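PDB 7BY3: ribonuclease VapC, which probably acts as the toxic RNase of a toxin-antitoxin system, a magnesium-dependent endonuclease of the PIN family. Local coordinates for residues 6-11 against 62-67; 42-47 against 55-60. All coordinates share one frame; numbering follows the deposited sequence.

Contact 1: 6-11 against 62-67; sequences ALFDTN and STFNII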
loop_
_atom_site.group_PDB
_atom_site.type_symbol
_atom_site.label_atom_id
_atom_site.label_comp_id
_atom_site.label_asym_id
_atom_site.label_seq_id
_atom_site.Cartn_x
_atom_site.Cartn_y
_atom_site.Cartn_z
ATOM N N ALA B 6 19.179 6.204 0.745
ATOM C CA ALA B 6 18.365 6.721 -0.344
ATOM C C ALA B 6 17.096 5.913 -0.608
ATOM O O ALA B 6 17.114 4.682 -0.609
ATOM C CB ALA B 6 19.201 6.790 -1.605
ATOM N N LEU B 7 15.997 6.628 -0.830
ATOM C CA LEU B 7 14.759 6.041 -1.335
ATOM C C LEU B 7 14.477 6.614 -2.719
ATOM O O LEU B 7 14.381 7.829 -2.885
ATOM C CB LEU B 7 13.585 6.318 -0.393
ATOM C CG LEU B 7 12.251 5.681 -0.796
ATOM C CD1 LEU B 7 12.052 4.353 -0.091
ATOM C CD2 LEU B 7 11.086 6.614 -0.521
ATOM N N PHE B 8 14.346 5.743 -3.713
ATOM C CA PHE B 8 14.191 6.189 -5.093
ATOM C C PHE B 8 12.748 6.113 -5.579
ATOM O O PHE B 8 12.090 5.082 -5.454
ATOM C CB PHE B 8 15.100 5.375 -6.014
ATOM C CG PHE B 8 16.544 5.779 -5.943
ATOM C CD1 PHE B 8 17.402 5.180 -5.037
ATOM C CD2 PHE B 8 17.039 6.769 -6.772
ATOM C CE1 PHE B 8 18.729 5.556 -4.966
ATOM C CE2 PHE B 8 18.364 7.150 -6.705
ATOM C CZ PHE B 8 19.210 6.542 -5.801
ATOM N N ASP B 9 12.269 7.222 -6.136
ATOM C CA ASP B 9 10.915 7.311 -6.668
ATOM C C ASP B 9 10.801 6.535 -7.977
ATOM O O ASP B 9 11.806 6.240 -8.625
ATOM C CB ASP B 9 10.518 8.776 -6.873
ATOM C CG ASP B 9 9.018 8.966 -7.009
ATOM O OD1 ASP B 9 8.273 7.972 -6.871
ATOM O OD2 ASP B 9 8.581 10.113 -7.245
ATOM N N THR B 10 9.570 6.202 -8.347
ATOM C CA THR B 10 9.289 5.345 -9.496
ATOM C C THR B 10 9.905 5.837 -10.808
ATOM O O THR B 10 10.420 5.040 -11.591
ATOM C CB THR B 10 7.765 5.190 -9.699
ATOM O OG1 THR B 10 7.150 4.822 -8.457
ATOM C CG2 THR B 10 7.465 4.127 -10.743
ATOM N N ASN B 11 9.857 7.146 -11.040
ATOM C CA ASN B 11 10.308 7.712 -12.310
ATOM C C ASN B 11 11.792 7.469 -12.598
ATOM O O ASN B 11 12.205 7.421 -13.758
ATOM C CB ASN B 11 10.011 9.217 -12.354
ATOM C CG ASN B 11 10.577 9.965 -11.159
ATOM O OD1 ASN B 11 9.876 10.216 -10.180
ATOM N ND2 ASN B 11 11.851 10.328 -11.240
ATOM N N SER B 62 14.859 -6.660 -6.563
ATOM C CA SER B 62 15.034 -7.379 -5.305
ATOM C C SER B 62 16.334 -7.001 -4.598
ATOM O O SER B 62 16.570 -7.406 -3.459
ATOM C CB SER B 62 14.988 -8.889 -5.547
ATOM O OG SER B 62 16.041 -9.303 -6.398
ATOM N N THR B 63 17.173 -6.226 -5.278
ATOM C CA THR B 63 18.419 -5.738 -4.699
ATOM C C THR B 63 18.178 -4.457 -3.901
ATOM O O THR B 63 19.079 -3.942 -3.240
ATOM C CB THR B 63 19.479 -5.468 -5.780
ATOM O OG1 THR B 63 19.099 -4.320 -6.548
ATOM C CG2 THR B 63 19.614 -6.671 -6.702
ATOM N N PHE B 64 16.953 -3.948 -3.982
ATOM C CA PHE B 64 16.536 -2.781 -3.216
ATOM C C PHE B 64 15.873 -3.205 -1.918
ATOM O O PHE B 64 15.194 -4.231 -1.871
ATOM C CB PHE B 64 15.557 -1.920 -4.019
ATOM C CG PHE B 64 16.190 -1.153 -5.136
ATOM C CD1 PHE B 64 16.408 -1.749 -6.366
ATOM C CD2 PHE B 64 16.547 0.173 -4.966
ATOM C CE1 PHE B 64 16.983 -1.042 -7.400
ATOM C CE2 PHE B 64 17.122 0.885 -5.995
ATOM C CZ PHE B 64 17.340 0.277 -7.215
ATOM N N ASN B 65 16.076 -2.431 -0.858
ATOM C CA ASN B 65 15.215 -2.566 0.301
ATOM C C ASN B 65 13.815 -2.189 -0.152
ATOM O O ASN B 65 13.592 -1.085 -0.645
ATOM C CB ASN B 65 15.687 -1.677 1.452
ATOM C CG ASN B 65 14.766 -1.739 2.655
ATOM O OD1 ASN B 65 13.980 -2.675 2.805
ATOM N ND2 ASN B 65 14.859 -0.738 3.523
ATOM N N ILE B 66 12.868 -3.102 0.010
ATOM C CA ILE B 66 11.517 -2.856 -0.469
ATOM C C ILE B 66 10.588 -2.711 0.720
ATOM O O ILE B 66 10.329 -3.669 1.444
ATOM C CB ILE B 66 11.029 -3.977 -1.401
ATOM C CG1 ILE B 66 11.978 -4.112 -2.594
ATOM C CG2 ILE B 66 9.618 -3.691 -1.882
ATOM C CD1 ILE B 66 11.655 -5.269 -3.509
ATOM N N ILE B 67 10.093 -1.496 0.915
ATOM C CA ILE B 67 9.355 -1.159 2.121
ATOM C C ILE B 67 7.845 -1.219 1.908
ATOM O O ILE B 67 7.287 -0.482 1.096
ATOM C CB ILE B 67 9.752 0.240 2.625
ATOM C CG1 ILE B 67 11.277 0.359 2.685
ATOM C CG2 ILE B 67 9.128 0.513 3.982
ATOM C CD1 ILE B 67 11.778 1.675 3.225
#
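Leu7 and Ile67 meet through methyl groups, with Leu7 CD1 at 4.3 Å from Ile67 CD1. With chi1 near 180° (-177°) the Leu7 chain extends, and its CD1 comes nearer to Ile67 than the start of the side chain suggests. Both residues are buried. Helix 88-99 packs on them, Ile93 and Ala97 on Leu7 and Thr96 on Ile67, and this is the better-buried part of the contact. A second touch joins two phenylalanines. Phe8 CD1 comes to the edge of the Phe64 ring, near its plane, and lies 4.4 Å from Phe64 CE2. Phe8 is buried, and its ring also meets that of Trp30 at a steep angle. Phe64 is only partly buried. The chain before it, Ser62 and Thr63, is exposed, so this end is the looser one. The two backbones stay apart, with Leu7 CA 8.8 Å from Asn65 CA. Strand 35-37 fills the gap: Ala35 bonds to the backbone of Ala6 and Phe8, and the same strand runs parallel to 65-67. Asp9, a predicted magnesium ligand, follows strand 6-8. This is the central parallel sheet of the PIN domain, with the predicted magnesium site at the end of strand 6-8.

Contact 2: 42-47 against 55-60; sequences MEVMVG and QRTRMA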
loop_
_atom_site.group_PDB
_atom_site.type_symbol
_atom_site.label_atom_id
_atom_site.label_comp_id
_atom_site.label_asym_id
_atom_site.label_seq_id
_atom_site.Cartn_x
_atom_site.Cartn_y
_atom_site.Cartn_z
ATOM N N MET B 42 5.344 -2.142 -7.671
ATOM C CA MET B 42 4.180 -2.494 -8.481
ATOM C C MET B 42 4.131 -1.737 -9.807
ATOM O O MET B 42 3.862 -2.326 -10.853
ATOM C CB MET B 42 2.890 -2.240 -7.697
ATOM C CG MET B 42 2.685 -3.177 -6.520
ATOM S SD MET B 42 1.057 -3.005 -5.769
ATOM C CE MET B 42 1.420 -1.871 -4.435
ATOM N N GLU B 43 4.389 -0.433 -9.761
ATOM C CA GLU B 43 4.328 0.396 -10.963
ATOM C C GLU B 43 5.455 0.082 -11.940
ATOM O O GLU B 43 5.307 0.276 -13.145
ATOM C CB GLU B 43 4.357 1.885 -10.603
ATOM C CG GLU B 43 3.104 2.380 -9.897
ATOM C CD GLU B 43 2.912 3.882 -10.031
ATOM O OE1 GLU B 43 3.447 4.466 -10.996
ATOM O OE2 GLU B 43 2.219 4.475 -9.176
ATOM N N VAL B 44 6.583 -0.397 -11.425
ATOM C CA VAL B 44 7.678 -0.823 -12.288
ATOM C C VAL B 44 7.350 -2.176 -12.921
ATOM O O VAL B 44 7.626 -2.405 -14.100
ATOM C CB VAL B 44 9.014 -0.908 -11.517
ATOM C CG1 VAL B 44 10.096 -1.529 -12.383
ATOM C CG2 VAL B 44 9.443 0.475 -11.054
ATOM N N MET B 45 6.735 -3.059 -12.140
ATOM C CA MET B 45 6.366 -4.388 -12.622
ATOM C C MET B 45 5.296 -4.321 -13.712
ATOM O O MET B 45 5.199 -5.219 -14.549
ATOM C CB MET B 45 5.883 -5.268 -11.466
ATOM C CG MET B 45 6.991 -5.722 -10.527
ATOM S SD MET B 45 8.355 -6.545 -11.372
ATOM C CE MET B 45 7.523 -7.983 -12.034
ATOM N N VAL B 46 4.494 -3.262 -13.693
ATOM C CA VAL B 46 3.541 -3.010 -14.768
ATOM C C VAL B 46 4.299 -2.851 -16.083
ATOM O O VAL B 46 3.891 -3.377 -17.120
ATOM C CB VAL B 46 2.688 -1.750 -14.493
ATOM C CG1 VAL B 46 2.099 -1.194 -15.783
ATOM C CG2 VAL B 46 1.597 -2.056 -13.480
ATOM N N GLY B 47 5.419 -2.139 -16.024
ATOM C CA GLY B 47 6.248 -1.916 -17.194
ATOM C C GLY B 47 7.089 -3.125 -17.548
ATOM O O GLY B 47 7.381 -3.366 -18.718
ATOM N N GLN B 55 11.138 -11.273 -15.366
ATOM C CA GLN B 55 12.028 -11.984 -14.451
ATOM C C GLN B 55 13.285 -11.166 -14.166
ATOM O O GLN B 55 13.774 -11.140 -13.039
ATOM C CB GLN B 55 12.406 -13.358 -15.015
ATOM C CG GLN B 55 13.443 -14.119 -14.191
ATOM C CD GLN B 55 12.842 -14.839 -12.996
ATOM O OE1 GLN B 55 12.982 -14.398 -11.854
ATOM N NE2 GLN B 55 12.175 -15.958 -13.252
ATOM N N ARG B 56 13.793 -10.488 -15.191
ATOM C CA ARG B 56 15.022 -9.708 -15.064
ATOM C C ARG B 56 14.815 -8.420 -14.270
ATOM O O ARG B 56 15.716 -7.969 -13.565
ATOM C CB ARG B 56 15.588 -9.388 -16.450
ATOM C CG ARG B 56 16.738 -10.293 -16.870
ATOM C CD ARG B 56 16.966 -10.258 -18.374
ATOM N NE ARG B 56 16.145 -11.241 -19.076
ATOM C CZ ARG B 56 15.962 -11.264 -20.393
ATOM N NH1 ARG B 56 16.537 -10.349 -21.161
ATOM N NH2 ARG B 56 15.199 -12.201 -20.943
ATOM N N THR B 57 13.630 -7.832 -14.390
ATOM C CA THR B 57 13.294 -6.637 -13.625
ATOM C C THR B 57 13.109 -6.989 -12.158
ATOM O O THR B 57 13.647 -6.322 -11.273
ATOM C CB THR B 57 12.018 -5.969 -14.146
ATOM O OG1 THR B 57 12.197 -5.603 -15.520
ATOM C CG2 THR B 57 11.696 -4.727 -13.330
ATOM N N ARG B 58 12.342 -8.047 -11.916
ATOM C CA ARG B 58 12.132 -8.569 -10.572
ATOM C C ARG B 58 13.467 -8.916 -9.909
ATOM O O ARG B 58 13.628 -8.760 -8.698
ATOM C CB ARG B 58 11.208 -9.789 -10.629
ATOM C CG ARG B 58 11.161 -10.632 -9.366
ATOM C CD ARG B 58 9.843 -11.396 -9.234
ATOM N NE ARG B 58 9.153 -11.590 -10.509
ATOM C CZ ARG B 58 9.469 -12.520 -11.408
ATOM N NH1 ARG B 58 10.478 -13.350 -11.187
ATOM N NH2 ARG B 58 8.775 -12.615 -12.534
ATOM N N MET B 59 14.426 -9.366 -10.713
ATOM C CA MET B 59 15.774 -9.646 -10.227
ATOM C C MET B 59 16.481 -8.376 -9.769
ATOM O O MET B 59 17.092 -8.347 -8.702
ATOM C CB MET B 59 16.606 -10.337 -11.310
ATOM C CG MET B 59 16.348 -11.831 -11.437
ATOM S SD MET B 59 17.304 -12.593 -12.764
ATOM C CE MET B 59 16.764 -14.295 -12.638
ATOM N N ALA B 60 16.396 -7.329 -10.583
ATOM C CA ALA B 60 17.057 -6.067 -10.275
ATOM C C ALA B 60 16.404 -5.363 -9.090
ATOM O O ALA B 60 17.089 -4.777 -8.252
ATOM C CB ALA B 60 17.054 -5.162 -11.494
#
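Met45 approaches the guanidinium of Arg58 obliquely, with Met45 CE 4.2 Å from Arg58 NE. The amide of Gln55 sits one turn earlier on the same helix as Arg58. Gln55 OE1 lies 2.8 Å from Arg58 NH1. Gln55 NE2 is at the edge of the guanidinium, in its plane. These groups lie at the side of an antiparallel helix hairpin in the PIN domain. Helix 38-50 and helix 54-61 are joined by a short loop. In the segments 42-47 and 55-60 the axes come within 9.8 Å, and the directions differ by 154°.

The Val44, Met45 and Thr57 part of the contact is made by methyl groups and a sulfur, without hydrogen bonds between the segments. Met45 CA and Thr57 CA are the nearest pair, at 7.4 Å. The Met45 chain is folded, with chi1, chi2 and chi3 all negative and fairly near -60°. Its end is thereby brought to helix 54-61, where Met45 SD lies 4.3 Å from Thr57 CG2. Val44 also packs on Leu13 and Phe17 of helix 10-17, and Phe17 reaches Thr57 as well. Val78 of the second copy of this protein packs on Met45.

Thr57 divides its two branches. Its OG1 is hydrogen-bonded to an aromatic side chain of the chain of another protein, consistent with a bound antitoxin, and weakly to Gln53 O. The methyl branch of Thr57 turns inward instead. CG2 is anti to the backbone N, as is CG1 of Val44, and the two side chains cross obliquely, with Thr57 CG2 at 3.7 Å from Val44 CG1.

Along the chain the order is 6-11, 42-47, 55-60, 62-67, so both segments of contact 2 fall between those of contact 1. The two centres are 12 Å apart, and all four segments belong to the PIN domain. Contact 1 lies near the middle of the chain, at the sheet. Contact 2 lies further out, in the hairpin. Helix 54-61 is followed, after a short loop, by strand 65-67. The contacts also touch directly: Thr10 CG2 lies 3.8 Å from Glu43 CB. The hairpin thus packs near the start of helix 10-17, with the side chain of Val44 about 9 Å from that of Asp9, a predicted magnesium ligand. Both contacts are within reach of another protein's chain.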